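Uncharacterized protein (Eubacterium siraeum, PDB 4OBM) is of unknown function but belongs to the LytR-CpsA-Psr family, whose members are thought to take part in building the bacterial cell envelope. Local coordinates at residues S20-S25 against V213-Y218; L117-E122 against Y149-L154; F195-T200 against I204-Y209. All blocks are in the same frame, centred on the assembly; numbering follows the deposited sequence.

Contact 1: S20-S25 against V213-Y218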
ATOM      1  N   SER A  20      15.100  -8.202 -11.369  1.00 40.60           N
ATOM      2  CA  SER A  20      13.727  -7.792 -11.696  1.00 39.14           C
ATOM      3  C   SER A  20      12.685  -8.930 -11.582  1.00 40.92           C
ATOM      4  O   SER A  20      11.496  -8.630 -11.551  1.00 39.35           O
ATOM      5  CB  SER A  20      13.665  -7.195 -13.100  1.00 44.21           C
ATOM      6  OG  SER A  20      13.801  -8.175 -14.119  1.00 52.01           O
ATOM      7  N   THR A  21      13.121 -10.216 -11.533  1.00 37.49           N
ATOM      8  CA  THR A  21      12.219 -11.375 -11.421  1.00 36.50           C
ATOM      9  C   THR A  21      11.558 -11.402 -10.032  1.00 37.75           C
ATOM     10  O   THR A  21      10.503 -12.021  -9.856  1.00 37.25           O
ATOM     11  CB  THR A  21      12.966 -12.694 -11.722  1.00 49.36           C
ATOM     12  OG1 THR A  21      13.977 -12.923 -10.739  1.00 50.81           O
ATOM     13  CG2 THR A  21      13.578 -12.725 -13.119  1.00 49.66           C
ATOM     14  N   TYR A  22      12.163 -10.692  -9.067  1.00 33.63           N
ATOM     15  CA  TYR A  22      11.694 -10.575  -7.690  1.00 32.73           C
ATOM     16  C   TYR A  22      10.695  -9.420  -7.499  1.00 34.04           C
ATOM     17  O   TYR A  22      10.138  -9.280  -6.409  1.00 31.63           O
ATOM     18  CB  TYR A  22      12.884 -10.399  -6.740  1.00 33.85           C
ATOM     19  CG  TYR A  22      13.662 -11.678  -6.531  1.00 36.19           C
ATOM     20  CD1 TYR A  22      13.229 -12.640  -5.622  1.00 37.47           C
ATOM     21  CD2 TYR A  22      14.839 -11.924  -7.236  1.00 37.73           C
ATOM     22  CE1 TYR A  22      13.949 -13.814  -5.416  1.00 39.72           C
ATOM     23  CE2 TYR A  22      15.560 -13.101  -7.047  1.00 39.32           C
ATOM     24  CZ  TYR A  22      15.111 -14.045  -6.138  1.00 46.59           C
ATOM     25  OH  TYR A  22      15.835 -15.197  -5.937  1.00 46.87           O
ATOM     26  N   ASP A  23      10.475  -8.599  -8.540  1.00 31.12           N
ATOM     27  CA  ASP A  23       9.526  -7.473  -8.474  1.00 30.69           C
ATOM     28  C   ASP A  23       8.081  -7.980  -8.301  1.00 33.87           C
ATOM     29  O   ASP A  23       7.701  -8.985  -8.903  1.00 33.56           O
ATOM     30  CB  ASP A  23       9.600  -6.595  -9.742  1.00 32.20           C
ATOM     31  CG  ASP A  23      10.876  -5.814  -9.999  1.00 36.68           C
ATOM     32  OD1 ASP A  23      11.831  -5.948  -9.203  1.00 35.08           O
ATOM     33  OD2 ASP A  23      10.922  -5.070 -11.006  1.00 39.78           O
ATOM     34  N   PHE A  24       7.289  -7.291  -7.487  1.00 29.85           N
ATOM     35  CA  PHE A  24       5.897  -7.683  -7.314  1.00 30.29           C
ATOM     36  C   PHE A  24       5.029  -6.501  -6.909  1.00 34.77           C
ATOM     37  O   PHE A  24       5.526  -5.503  -6.366  1.00 35.28           O
ATOM     38  CB  PHE A  24       5.755  -8.830  -6.295  1.00 31.89           C
ATOM     39  CG  PHE A  24       6.052  -8.483  -4.852  1.00 33.40           C
ATOM     40  CD1 PHE A  24       7.332  -8.646  -4.329  1.00 36.95           C
ATOM     41  CD2 PHE A  24       5.040  -8.051  -3.999  1.00 33.51           C
ATOM     42  CE1 PHE A  24       7.595  -8.355  -2.984  1.00 36.57           C
ATOM     43  CE2 PHE A  24       5.311  -7.748  -2.666  1.00 35.16           C
ATOM     44  CZ  PHE A  24       6.582  -7.911  -2.165  1.00 33.53           C
ATOM     45  N   SER A  25       3.726  -6.635  -7.155  1.00 29.75           N
ATOM     46  CA  SER A  25       2.716  -5.678  -6.730  1.00 27.84           C
ATOM     47  C   SER A  25       1.601  -6.401  -6.000  1.00 30.07           C
ATOM     48  O   SER A  25       1.306  -7.560  -6.303  1.00 27.61           O
ATOM     49  CB  SER A  25       2.166  -4.882  -7.903  1.00 31.13           C
ATOM     50  OG  SER A  25       3.055  -3.841  -8.269  1.00 38.28           O
ATOM     51  N   VAL A 213      10.443 -13.638  -0.237  1.00 29.75           N
ATOM     52  CA  VAL A 213      11.067 -13.338   1.070  1.00 29.61           C
ATOM     53  C   VAL A 213      12.620 -13.117   0.980  1.00 35.57           C
ATOM     54  O   VAL A 213      13.117 -12.198   1.627  1.00 35.13           O
ATOM     55  CB  VAL A 213      10.697 -14.366   2.176  1.00 32.59           C
ATOM     56  CG1 VAL A 213      11.211 -15.783   1.868  1.00 32.47           C
ATOM     57  CG2 VAL A 213      11.165 -13.886   3.542  1.00 31.94           C
ATOM     58  N   LYS A 214      13.356 -13.893   0.158  1.00 34.98           N
ATOM     59  CA  LYS A 214      14.814 -13.706   0.021  1.00 35.32           C
ATOM     60  C   LYS A 214      15.138 -12.290  -0.441  1.00 36.75           C
ATOM     61  O   LYS A 214      16.007 -11.667   0.154  1.00 35.61           O
ATOM     62  CB  LYS A 214      15.462 -14.736  -0.919  1.00 39.12           C
ATOM     63  CG  LYS A 214      15.655 -16.098  -0.267  1.00 57.78           C
ATOM     64  CD  LYS A 214      16.475 -17.041  -1.135  1.00 65.49           C
ATOM     65  CE  LYS A 214      16.188 -18.493  -0.830  1.00 72.68           C
ATOM     66  NZ  LYS A 214      16.615 -18.882   0.541  1.00 78.76           N
ATOM     67  N   ALA A 215      14.420 -11.775  -1.456  1.00 33.47           N
ATOM     68  CA  ALA A 215      14.599 -10.395  -1.950  1.00 33.90           C
ATOM     69  C   ALA A 215      14.134  -9.355  -0.919  1.00 35.31           C
ATOM     70  O   ALA A 215      14.800  -8.336  -0.756  1.00 34.47           O
ATOM     71  CB  ALA A 215      13.838 -10.194  -3.247  1.00 34.95           C
ATOM     72  N   ILE A 216      12.975  -9.606  -0.242  1.00 31.05           N
ATOM     73  CA  ILE A 216      12.423  -8.714   0.786  1.00 29.08           C
ATOM     74  C   ILE A 216      13.464  -8.543   1.913  1.00 33.37           C
ATOM     75  O   ILE A 216      13.860  -7.413   2.184  1.00 35.34           O
ATOM     76  CB  ILE A 216      11.042  -9.208   1.318  1.00 31.07           C
ATOM     77  CG1 ILE A 216       9.995  -9.288   0.190  1.00 30.38           C
ATOM     78  CG2 ILE A 216      10.543  -8.321   2.473  1.00 31.49           C
ATOM     79  CD1 ILE A 216       8.700 -10.091   0.527  1.00 30.50           C
ATOM     80  N   VAL A 217      13.947  -9.647   2.512  1.00 29.04           N
ATOM     81  CA  VAL A 217      14.930  -9.621   3.603  1.00 29.35           C
ATOM     82  C   VAL A 217      16.214  -8.933   3.121  1.00 34.87           C
ATOM     83  O   VAL A 217      16.748  -8.101   3.862  1.00 37.03           O
ATOM     84  CB  VAL A 217      15.193 -11.028   4.189  1.00 34.15           C
ATOM     85  CG1 VAL A 217      16.348 -11.024   5.199  1.00 34.68           C
ATOM     86  CG2 VAL A 217      13.927 -11.599   4.828  1.00 33.04           C
ATOM     87  N   TYR A 218      16.659  -9.207   1.870  1.00 29.36           N
ATOM     88  CA  TYR A 218      17.825  -8.554   1.300  1.00 29.20           C
ATOM     89  C   TYR A 218      17.664  -7.044   1.342  1.00 33.48           C
ATOM     90  O   TYR A 218      18.561  -6.372   1.840  1.00 33.43           O
ATOM     91  CB  TYR A 218      18.111  -9.011  -0.149  1.00 30.21           C
ATOM     92  CG  TYR A 218      19.230  -8.226  -0.812  1.00 31.34           C
ATOM     93  CD1 TYR A 218      18.989  -6.987  -1.399  1.00 32.89           C
ATOM     94  CD2 TYR A 218      20.526  -8.722  -0.856  1.00 33.98           C
ATOM     95  CE1 TYR A 218      20.022  -6.235  -1.954  1.00 35.19           C
ATOM     96  CE2 TYR A 218      21.565  -7.986  -1.426  1.00 35.93           C
ATOM     97  CZ  TYR A 218      21.305  -6.747  -1.985  1.00 43.05           C
ATOM     98  OH  TYR A 218      22.308  -6.022  -2.577  1.00 49.76           O
TER

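Contact 2: L117-E122 against Y149-L154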
ATOM      1  N   LEU A 117       5.144   9.535  14.331  1.00 29.30           N
ATOM      2  CA  LEU A 117       4.667  10.459  13.290  1.00 28.95           C
ATOM      3  C   LEU A 117       4.584  11.882  13.788  1.00 31.04           C
ATOM      4  O   LEU A 117       4.205  12.118  14.939  1.00 29.59           O
ATOM      5  CB  LEU A 117       3.272  10.041  12.767  1.00 28.56           C
ATOM      6  CG  LEU A 117       3.067   8.570  12.382  1.00 32.97           C
ATOM      7  CD1 LEU A 117       1.592   8.204  12.399  1.00 32.11           C
ATOM      8  CD2 LEU A 117       3.713   8.260  11.039  1.00 35.91           C
ATOM      9  N   THR A 118       4.869  12.833  12.888  1.00 28.51           N
ATOM     10  CA  THR A 118       4.755  14.261  13.173  1.00 29.16           C
ATOM     11  C   THR A 118       3.384  14.735  12.679  1.00 32.34           C
ATOM     12  O   THR A 118       3.149  14.798  11.470  1.00 31.03           O
ATOM     13  CB  THR A 118       5.924  15.050  12.551  1.00 35.42           C
ATOM     14  OG1 THR A 118       7.144  14.554  13.095  1.00 39.99           O
ATOM     15  CG2 THR A 118       5.826  16.554  12.824  1.00 32.63           C
ATOM     16  N   VAL A 119       2.486  15.063  13.621  1.00 30.07           N
ATOM     17  CA  VAL A 119       1.160  15.608  13.323  1.00 30.06           C
ATOM     18  C   VAL A 119       1.356  17.134  13.083  1.00 36.70           C
ATOM     19  O   VAL A 119       1.852  17.833  13.980  1.00 35.97           O
ATOM     20  CB  VAL A 119       0.116  15.261  14.417  1.00 33.93           C
ATOM     21  CG1 VAL A 119      -1.251  15.848  14.082  1.00 33.87           C
ATOM     22  CG2 VAL A 119       0.001  13.746  14.596  1.00 33.13           C
ATOM     23  N   PRO A 120       1.079  17.628  11.841  1.00 35.45           N
ATOM     24  CA  PRO A 120       1.352  19.048  11.523  1.00 36.14           C
ATOM     25  C   PRO A 120       0.537  20.054  12.340  1.00 39.91           C
ATOM     26  O   PRO A 120       1.077  21.106  12.695  1.00 40.01           O
ATOM     27  CB  PRO A 120       1.029  19.160  10.024  1.00 37.79           C
ATOM     28  CG  PRO A 120       0.127  18.006   9.736  1.00 41.80           C
ATOM     29  CD  PRO A 120       0.565  16.902  10.658  1.00 37.08           C
ATOM     30  N   SER A 121      -0.737  19.740  12.640  1.00 35.01           N
ATOM     31  CA  SER A 121      -1.600  20.609  13.444  1.00 35.22           C
ATOM     32  C   SER A 121      -2.635  19.770  14.193  1.00 36.57           C
ATOM     33  O   SER A 121      -2.981  18.680  13.730  1.00 35.85           O
ATOM     34  CB  SER A 121      -2.273  21.667  12.573  1.00 40.56           C
ATOM     35  OG  SER A 121      -3.166  21.076  11.646  1.00 52.99           O
ATOM     36  N   GLU A 122      -3.096  20.247  15.368  1.00 31.96           N
ATOM     37  CA  GLU A 122      -4.059  19.510  16.186  1.00 31.53           C
ATOM     38  C   GLU A 122      -5.376  19.214  15.428  1.00 38.06           C
ATOM     39  O   GLU A 122      -5.928  20.094  14.758  1.00 38.07           O
ATOM     40  CB  GLU A 122      -4.383  20.263  17.486  1.00 33.03           C
ATOM     41  CG  GLU A 122      -5.170  19.407  18.469  1.00 33.86           C
ATOM     42  CD  GLU A 122      -6.138  20.080  19.415  1.00 43.57           C
ATOM     43  OE1 GLU A 122      -6.837  21.033  19.001  1.00 43.41           O
ATOM     44  OE2 GLU A 122      -6.280  19.566  20.547  1.00 40.97           O
ATOM     45  N   TYR A 149      -4.589   3.447  13.635  1.00 23.62           N
ATOM     46  CA  TYR A 149      -5.782   3.129  12.839  1.00 23.59           C
ATOM     47  C   TYR A 149      -6.735   4.358  12.766  1.00 29.18           C
ATOM     48  O   TYR A 149      -7.115   4.748  11.664  1.00 29.12           O
ATOM     49  CB  TYR A 149      -6.526   1.880  13.390  1.00 24.19           C
ATOM     50  CG  TYR A 149      -7.648   1.442  12.476  1.00 25.49           C
ATOM     51  CD1 TYR A 149      -7.405   0.583  11.408  1.00 27.08           C
ATOM     52  CD2 TYR A 149      -8.928   1.984  12.598  1.00 25.61           C
ATOM     53  CE1 TYR A 149      -8.409   0.265  10.493  1.00 25.86           C
ATOM     54  CE2 TYR A 149      -9.929   1.689  11.680  1.00 25.96           C
ATOM     55  CZ  TYR A 149      -9.663   0.832  10.625  1.00 30.26           C
ATOM     56  OH  TYR A 149     -10.658   0.492   9.745  1.00 29.53           O
ATOM     57  N   ALA A 150      -7.094   4.962  13.926  1.00 25.33           N
ATOM     58  CA  ALA A 150      -7.984   6.137  14.021  1.00 24.65           C
ATOM     59  C   ALA A 150      -7.451   7.345  13.221  1.00 28.98           C
ATOM     60  O   ALA A 150      -8.220   8.000  12.512  1.00 27.78           O
ATOM     61  CB  ALA A 150      -8.194   6.525  15.474  1.00 25.21           C
ATOM     62  N   TYR A 151      -6.141   7.609  13.301  1.00 26.59           N
ATOM     63  CA  TYR A 151      -5.484   8.690  12.543  1.00 25.97           C
ATOM     64  C   TYR A 151      -5.604   8.452  11.029  1.00 27.32           C
ATOM     65  O   TYR A 151      -5.946   9.355  10.284  1.00 26.40           O
ATOM     66  CB  TYR A 151      -3.984   8.811  12.956  1.00 26.68           C
ATOM     67  CG  TYR A 151      -3.213   9.993  12.378  1.00 28.10           C
ATOM     68  CD1 TYR A 151      -3.845  11.209  12.120  1.00 30.20           C
ATOM     69  CD2 TYR A 151      -1.837   9.915  12.163  1.00 28.75           C
ATOM     70  CE1 TYR A 151      -3.138  12.303  11.621  1.00 31.00           C
ATOM     71  CE2 TYR A 151      -1.118  11.008  11.673  1.00 29.63           C
ATOM     72  CZ  TYR A 151      -1.775  12.198  11.395  1.00 36.55           C
ATOM     73  OH  TYR A 151      -1.086  13.278  10.900  1.00 37.82           O
ATOM     74  N   LEU A 152      -5.333   7.229  10.600  1.00 24.68           N
ATOM     75  CA  LEU A 152      -5.299   6.793   9.216  1.00 24.37           C
ATOM     76  C   LEU A 152      -6.676   6.806   8.522  1.00 23.84           C
ATOM     77  O   LEU A 152      -6.737   6.980   7.295  1.00 19.44           O
ATOM     78  CB  LEU A 152      -4.718   5.373   9.203  1.00 25.07           C
ATOM     79  CG  LEU A 152      -4.055   4.882   7.916  1.00 32.09           C
ATOM     80  CD1 LEU A 152      -2.797   5.681   7.589  1.00 31.58           C
ATOM     81  CD2 LEU A 152      -3.733   3.381   8.013  1.00 39.23           C
ATOM     82  N   THR A 153      -7.757   6.596   9.304  1.00 19.72           N
ATOM     83  CA  THR A 153      -9.109   6.460   8.802  1.00 20.74           C
ATOM     84  C   THR A 153     -10.061   7.642   9.143  1.00 27.86           C
ATOM     85  O   THR A 153     -11.278   7.469   9.003  1.00 28.55           O
ATOM     86  CB  THR A 153      -9.721   5.136   9.304  1.00 29.20           C
ATOM     87  OG1 THR A 153      -9.810   5.166  10.721  1.00 28.18           O
ATOM     88  CG2 THR A 153      -8.922   3.925   8.866  1.00 28.22           C
ATOM     89  N   LEU A 154      -9.535   8.834   9.530  1.00 24.96           N
ATOM     90  CA  LEU A 154     -10.394   9.988   9.811  1.00 25.60           C
ATOM     91  C   LEU A 154     -11.196  10.392   8.573  1.00 31.57           C
ATOM     92  O   LEU A 154     -10.621  10.591   7.493  1.00 30.18           O
ATOM     93  CB  LEU A 154      -9.606  11.197  10.315  1.00 26.18           C
ATOM     94  CG  LEU A 154      -9.201  11.235  11.769  1.00 31.59           C
ATOM     95  CD1 LEU A 154      -8.163  12.310  11.969  1.00 32.27           C
ATOM     96  CD2 LEU A 154     -10.404  11.451  12.689  1.00 32.64           C
TER

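Contact 3: F195-T200 against I204-Y209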
ATOM      1  N   PHE A 195       0.164 -14.467   9.835  1.00 23.07           N
ATOM      2  CA  PHE A 195      -1.050 -13.713  10.185  1.00 22.86           C
ATOM      3  C   PHE A 195      -1.847 -13.297   8.908  1.00 26.13           C
ATOM      4  O   PHE A 195      -3.071 -13.419   8.890  1.00 23.64           O
ATOM      5  CB  PHE A 195      -0.718 -12.454  11.035  1.00 24.21           C
ATOM      6  CG  PHE A 195      -1.938 -11.589  11.270  1.00 25.05           C
ATOM      7  CD1 PHE A 195      -2.913 -11.967  12.185  1.00 28.23           C
ATOM      8  CD2 PHE A 195      -2.132 -10.419  10.544  1.00 26.26           C
ATOM      9  CE1 PHE A 195      -4.069 -11.195  12.359  1.00 27.94           C
ATOM     10  CE2 PHE A 195      -3.293  -9.655  10.714  1.00 27.81           C
ATOM     11  CZ  PHE A 195      -4.230 -10.029  11.650  1.00 25.77           C
ATOM     12  N   ILE A 196      -1.148 -12.767   7.874  1.00 23.49           N
ATOM     13  CA  ILE A 196      -1.788 -12.342   6.623  1.00 24.60           C
ATOM     14  C   ILE A 196      -2.560 -13.519   5.976  1.00 30.04           C
ATOM     15  O   ILE A 196      -3.748 -13.384   5.693  1.00 29.76           O
ATOM     16  CB  ILE A 196      -0.737 -11.735   5.637  1.00 27.58           C
ATOM     17  CG1 ILE A 196      -0.105 -10.406   6.158  1.00 27.76           C
ATOM     18  CG2 ILE A 196      -1.252 -11.645   4.179  1.00 26.95           C
ATOM     19  CD1 ILE A 196      -1.081  -9.208   6.527  1.00 31.56           C
ATOM     20  N   ILE A 197      -1.885 -14.661   5.776  1.00 27.42           N
ATOM     21  CA  ILE A 197      -2.428 -15.844   5.108  1.00 27.64           C
ATOM     22  C   ILE A 197      -3.603 -16.443   5.894  1.00 31.62           C
ATOM     23  O   ILE A 197      -4.585 -16.868   5.272  1.00 31.51           O
ATOM     24  CB  ILE A 197      -1.282 -16.878   4.852  1.00 31.41           C
ATOM     25  CG1 ILE A 197      -0.343 -16.360   3.731  1.00 32.43           C
ATOM     26  CG2 ILE A 197      -1.800 -18.306   4.511  1.00 32.05           C
ATOM     27  CD1 ILE A 197       0.949 -17.115   3.582  1.00 41.18           C
ATOM     28  N   ASN A 198      -3.526 -16.439   7.245  1.00 26.87           N
ATOM     29  CA  ASN A 198      -4.534 -17.103   8.053  1.00 26.10           C
ATOM     30  C   ASN A 198      -5.684 -16.232   8.533  1.00 29.19           C
ATOM     31  O   ASN A 198      -6.721 -16.797   8.859  1.00 29.65           O
ATOM     32  CB  ASN A 198      -3.888 -17.816   9.261  1.00 24.38           C
ATOM     33  CG  ASN A 198      -2.985 -18.976   8.882  1.00 37.47           C
ATOM     34  OD1 ASN A 198      -3.434 -20.068   8.538  1.00 26.67           O
ATOM     35  ND2 ASN A 198      -1.681 -18.771   8.921  1.00 28.23           N
ATOM     36  N   PHE A 199      -5.545 -14.906   8.618  1.00 26.64           N
ATOM     37  CA  PHE A 199      -6.641 -14.133   9.208  1.00 26.37           C
ATOM     38  C   PHE A 199      -7.149 -12.962   8.348  1.00 28.92           C
ATOM     39  O   PHE A 199      -8.128 -12.312   8.726  1.00 27.23           O
ATOM     40  CB  PHE A 199      -6.238 -13.652  10.624  1.00 27.83           C
ATOM     41  CG  PHE A 199      -6.078 -14.826  11.574  1.00 29.31           C
ATOM     42  CD1 PHE A 199      -7.188 -15.418  12.168  1.00 31.66           C
ATOM     43  CD2 PHE A 199      -4.826 -15.399  11.798  1.00 31.39           C
ATOM     44  CE1 PHE A 199      -7.043 -16.528  13.004  1.00 32.88           C
ATOM     45  CE2 PHE A 199      -4.685 -16.515  12.628  1.00 33.65           C
ATOM     46  CZ  PHE A 199      -5.792 -17.064  13.235  1.00 31.88           C
ATOM     47  N   THR A 200      -6.536 -12.722   7.189  1.00 24.86           N
ATOM     48  CA  THR A 200      -7.010 -11.656   6.327  1.00 23.34           C
ATOM     49  C   THR A 200      -7.648 -12.257   5.078  1.00 27.58           C
ATOM     50  O   THR A 200      -7.353 -13.396   4.721  1.00 27.73           O
ATOM     51  CB  THR A 200      -5.883 -10.659   5.971  1.00 29.03           C
ATOM     52  OG1 THR A 200      -5.007 -11.231   4.997  1.00 33.20           O
ATOM     53  CG2 THR A 200      -5.112 -10.162   7.186  1.00 25.38           C
ATOM     54  N   ILE A 204      -3.012 -14.367  -1.452  1.00 27.40           N
ATOM     55  CA  ILE A 204      -1.571 -14.579  -1.290  1.00 26.61           C
ATOM     56  C   ILE A 204      -1.401 -15.971  -0.683  1.00 30.17           C
ATOM     57  O   ILE A 204      -1.934 -16.260   0.390  1.00 29.32           O
ATOM     58  CB  ILE A 204      -0.873 -13.453  -0.450  1.00 28.79           C
ATOM     59  CG1 ILE A 204      -0.811 -12.125  -1.229  1.00 28.55           C
ATOM     60  CG2 ILE A 204       0.535 -13.872   0.044  1.00 30.55           C
ATOM     61  CD1 ILE A 204      -0.146 -10.980  -0.503  1.00 30.22           C
ATOM     62  N   GLU A 205      -0.669 -16.831  -1.372  1.00 27.61           N
ATOM     63  CA  GLU A 205      -0.408 -18.171  -0.864  1.00 27.44           C
ATOM     64  C   GLU A 205       1.001 -18.210  -0.308  1.00 31.15           C
ATOM     65  O   GLU A 205       1.796 -17.301  -0.586  1.00 31.01           O
ATOM     66  CB  GLU A 205      -0.627 -19.251  -1.956  1.00 29.47           C
ATOM     67  CG  GLU A 205      -2.066 -19.402  -2.446  1.00 38.44           C
ATOM     68  CD  GLU A 205      -3.161 -19.537  -1.395  1.00 65.79           C
ATOM     69  OE1 GLU A 205      -2.965 -20.262  -0.390  1.00 43.80           O
ATOM     70  OE2 GLU A 205      -4.230 -18.912  -1.589  1.00 68.29           O
ATOM     71  N   GLN A 206       1.317 -19.257   0.477  1.00 27.79           N
ATOM     72  CA  GLN A 206       2.632 -19.464   1.084  1.00 27.90           C
ATOM     73  C   GLN A 206       3.741 -19.523   0.007  1.00 31.50           C
ATOM     74  O   GLN A 206       4.824 -18.993   0.226  1.00 29.91           O
ATOM     75  CB  GLN A 206       2.614 -20.750   1.931  1.00 29.94           C
ATOM     76  CG  GLN A 206       3.891 -21.034   2.716  1.00 38.94           C
ATOM     77  CD  GLN A 206       4.137 -20.000   3.774  1.00 42.96           C
ATOM     78  OE1 GLN A 206       3.260 -19.682   4.585  1.00 35.36           O
ATOM     79  NE2 GLN A 206       5.338 -19.449   3.773  1.00 23.05           N
ATOM     80  N   SER A 207       3.441 -20.098  -1.166  1.00 31.02           N
ATOM     81  CA  SER A 207       4.384 -20.208  -2.287  1.00 32.16           C
ATOM     82  C   SER A 207       4.798 -18.816  -2.828  1.00 35.45           C
ATOM     83  O   SER A 207       5.942 -18.653  -3.242  1.00 34.61           O
ATOM     84  CB  SER A 207       3.785 -21.061  -3.402  1.00 35.34           C
ATOM     85  OG  SER A 207       2.511 -20.583  -3.804  1.00 41.88           O
ATOM     86  N   ASP A 208       3.867 -17.821  -2.790  1.00 32.51           N
ATOM     87  CA  ASP A 208       4.071 -16.425  -3.241  1.00 31.41           C
ATOM     88  C   ASP A 208       5.068 -15.714  -2.351  1.00 33.43           C
ATOM     89  O   ASP A 208       5.986 -15.058  -2.855  1.00 32.45           O
ATOM     90  CB  ASP A 208       2.745 -15.645  -3.258  1.00 31.74           C
ATOM     91  CG  ASP A 208       1.687 -16.265  -4.136  1.00 33.87           C
ATOM     92  OD1 ASP A 208       2.006 -16.611  -5.285  1.00 35.88           O
ATOM     93  OD2 ASP A 208       0.533 -16.412  -3.663  1.00 33.35           O
ATOM     94  N   TYR A 209       4.891 -15.858  -1.025  1.00 28.86           N
ATOM     95  CA  TYR A 209       5.803 -15.304  -0.028  1.00 28.49           C
ATOM     96  C   TYR A 209       7.196 -15.979  -0.113  1.00 29.94           C
ATOM     97  O   TYR A 209       8.193 -15.254  -0.129  1.00 30.04           O
ATOM     98  CB  TYR A 209       5.210 -15.441   1.395  1.00 29.78           C
ATOM     99  CG  TYR A 209       6.200 -15.170   2.512  1.00 32.27           C
ATOM    100  CD1 TYR A 209       6.447 -13.871   2.955  1.00 32.99           C
ATOM    101  CD2 TYR A 209       6.842 -16.218   3.172  1.00 33.68           C
ATOM    102  CE1 TYR A 209       7.321 -13.622   4.014  1.00 32.44           C
ATOM    103  CE2 TYR A 209       7.732 -15.978   4.216  1.00 34.46           C
ATOM    104  CZ  TYR A 209       7.949 -14.681   4.650  1.00 39.25           C
ATOM    105  OH  TYR A 209       8.818 -14.449   5.688  1.00 40.10           O
TER

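Contact 1: S20-S25 against V213-Y218
Tyr22 carries its ring anti to the carbonyl carbon (chi1 -74°), whereas Phe24 holds its ring between the backbone N and the carbonyl carbon (chi1 69°); with these two torsions both aromatic side chains reach the start of helix 213-220. Tyr22 meets Ala215, and Phe24 meets Ile216, the next residue along the helix. The methyl CB of Ala215 lies 3.5 Å from Tyr22 CD1 and approaches the ring obliquely, also touching Tyr22 CG and, at 3.6 Å, Tyr22 CB. Their backbones are close here, with Tyr22 CA only 6.4 Å from Ala215 CA, which the small alanine permits. The second pair is looser: Phe24 CZ is 4.1 Å from Ile216 CD1, Ile216 CG1 comes beside Phe24 CE1, and the two side chains cross at about a right angle. The Tyr22 carbonyl oxygen lies in the plane of the Phe24 ring, at its edge.

A 3-10 turn, with Asp23 N bonded to Ser20 O at 3.2 Å, leads into strand 24-30, where Phe24 pairs through its backbone with Tyr46. Lys212, just before the helix, donates from NZ to Thr21 O, and the ring of Phe16 meets that of Tyr22 edge-to-face. A tetraethylene glycol, probably from the crystallisation liquor, lies near Phe24.

No hydrogen bond joins the two segments. Between them the contact is purely apolar, while the nearby Lys212 adds a polar tie to the turn that leads into the first sheet strand.

Contact 2: L117-E122 against Y149-L154
Tyr151 extends from helix 145-152 to meet Leu117 and Val119 of strand 115-119 and Pro120 just after it, a helix packing on the small two-stranded antiparallel sheet of strands 115-119 and 141-143. Along the helix, Tyr149 comes first and turns to helix 102-112, where it touches Lys102 and Thr106. Two residues on, Tyr151 places CG anti to its own N (chi1 -173°), sending the phenol across to the strand. Leu117 CD1 comes to the edge of this ring, in its plane, 3.8 Å from Tyr151 CD2. Val119 points back from the strand and meets the ring obliquely, its CG2 4.0 Å from Tyr151 CZ, and Pro120 CD lies the same distance from Tyr151 OH. Phe143 of the partner strand also meets the ring, their planes about 20° apart. Were an alanine here, the ring's loss would probably leave a gap beside Leu117 CD1 and Val119 CG2 and deprive Phe143 of its aromatic neighbour. Leu152 packs on helix 164-181 through Val172 and Ile173. Thr153 follows the helix: its CG2 sits 3.6 Å above the Tyr149 ring plane, offset toward the rim, and its OG1 donates to Tyr149 O at 2.9 Å, from 39° out of the carbonyl plane.

Contact 3: F195-T200 against I204-Y209
Ile197 carries this contact from the last turn of helix 186-199, laying its longer branch against the start of helix 206-210. Its CG1 lies 3.7 Å from the carbonyl oxygen of Ile204. The terminal methyl goes further: Ile197 CD1 is 3.6 Å from Gln206 OE1 and 3.8 Å from Gln206 N. The branch gets there with CG1 anti to the carbonyl carbon (chi1 -72°), and it crosses the Gln206 side chain at about a right angle. These are van der Waals contacts of a methyl and a methylene with polar atoms; no hydrogen bond passes between the segments.

Bonds at the two helix ends surround these residues. Gln206 bends at chi2, and its NE2 bonds Asp210 OD1 one turn on. Ahead of it, Glu205 occupies the N-cap position, and its backbone N donates to Asp208 OD2 at 2.6 Å in a nearly straight bond (167°), meeting the carboxylate on its anti side. At the end of the first helix, Ile196 O accepts from Thr200 OG1 at 2.6 Å and from Thr200 N at 3.2 Å, the two donors approaching from opposite faces of its plane. Further out, Ile204 packs on Lys96 and Ile98 of strand 94-100, and Tyr209 OH bonds Asp190 OD1, back on the first helix.

The bond from the N-cap amide to a carboxylate at N3 is one half of a capping box. It lies at the N terminus of the second helix of a helix-strand-helix connection, in which the short strand 201-202 forms an edge of the mixed sheet.

Contact 1 opens first, where the chain enters strand 24-30, and closes 188 residues later on helix 213-220, so that contacts 2 and 3 both nest inside its loop. Contact 2 closes a shorter loop from strand 115-119 to helix 145-152, with the remaining strands of that region in between. Contact 3 follows in series, a tight connection between helices 186-199 and 206-210 around edge strand 201-202. Its second segment leads almost directly into that of contact 1, their centres about 16 Å apart. Contact 2 lies on the opposite side of the chain's centre from contact 1, about 31 Å away centre to centre, and touches neither of the others.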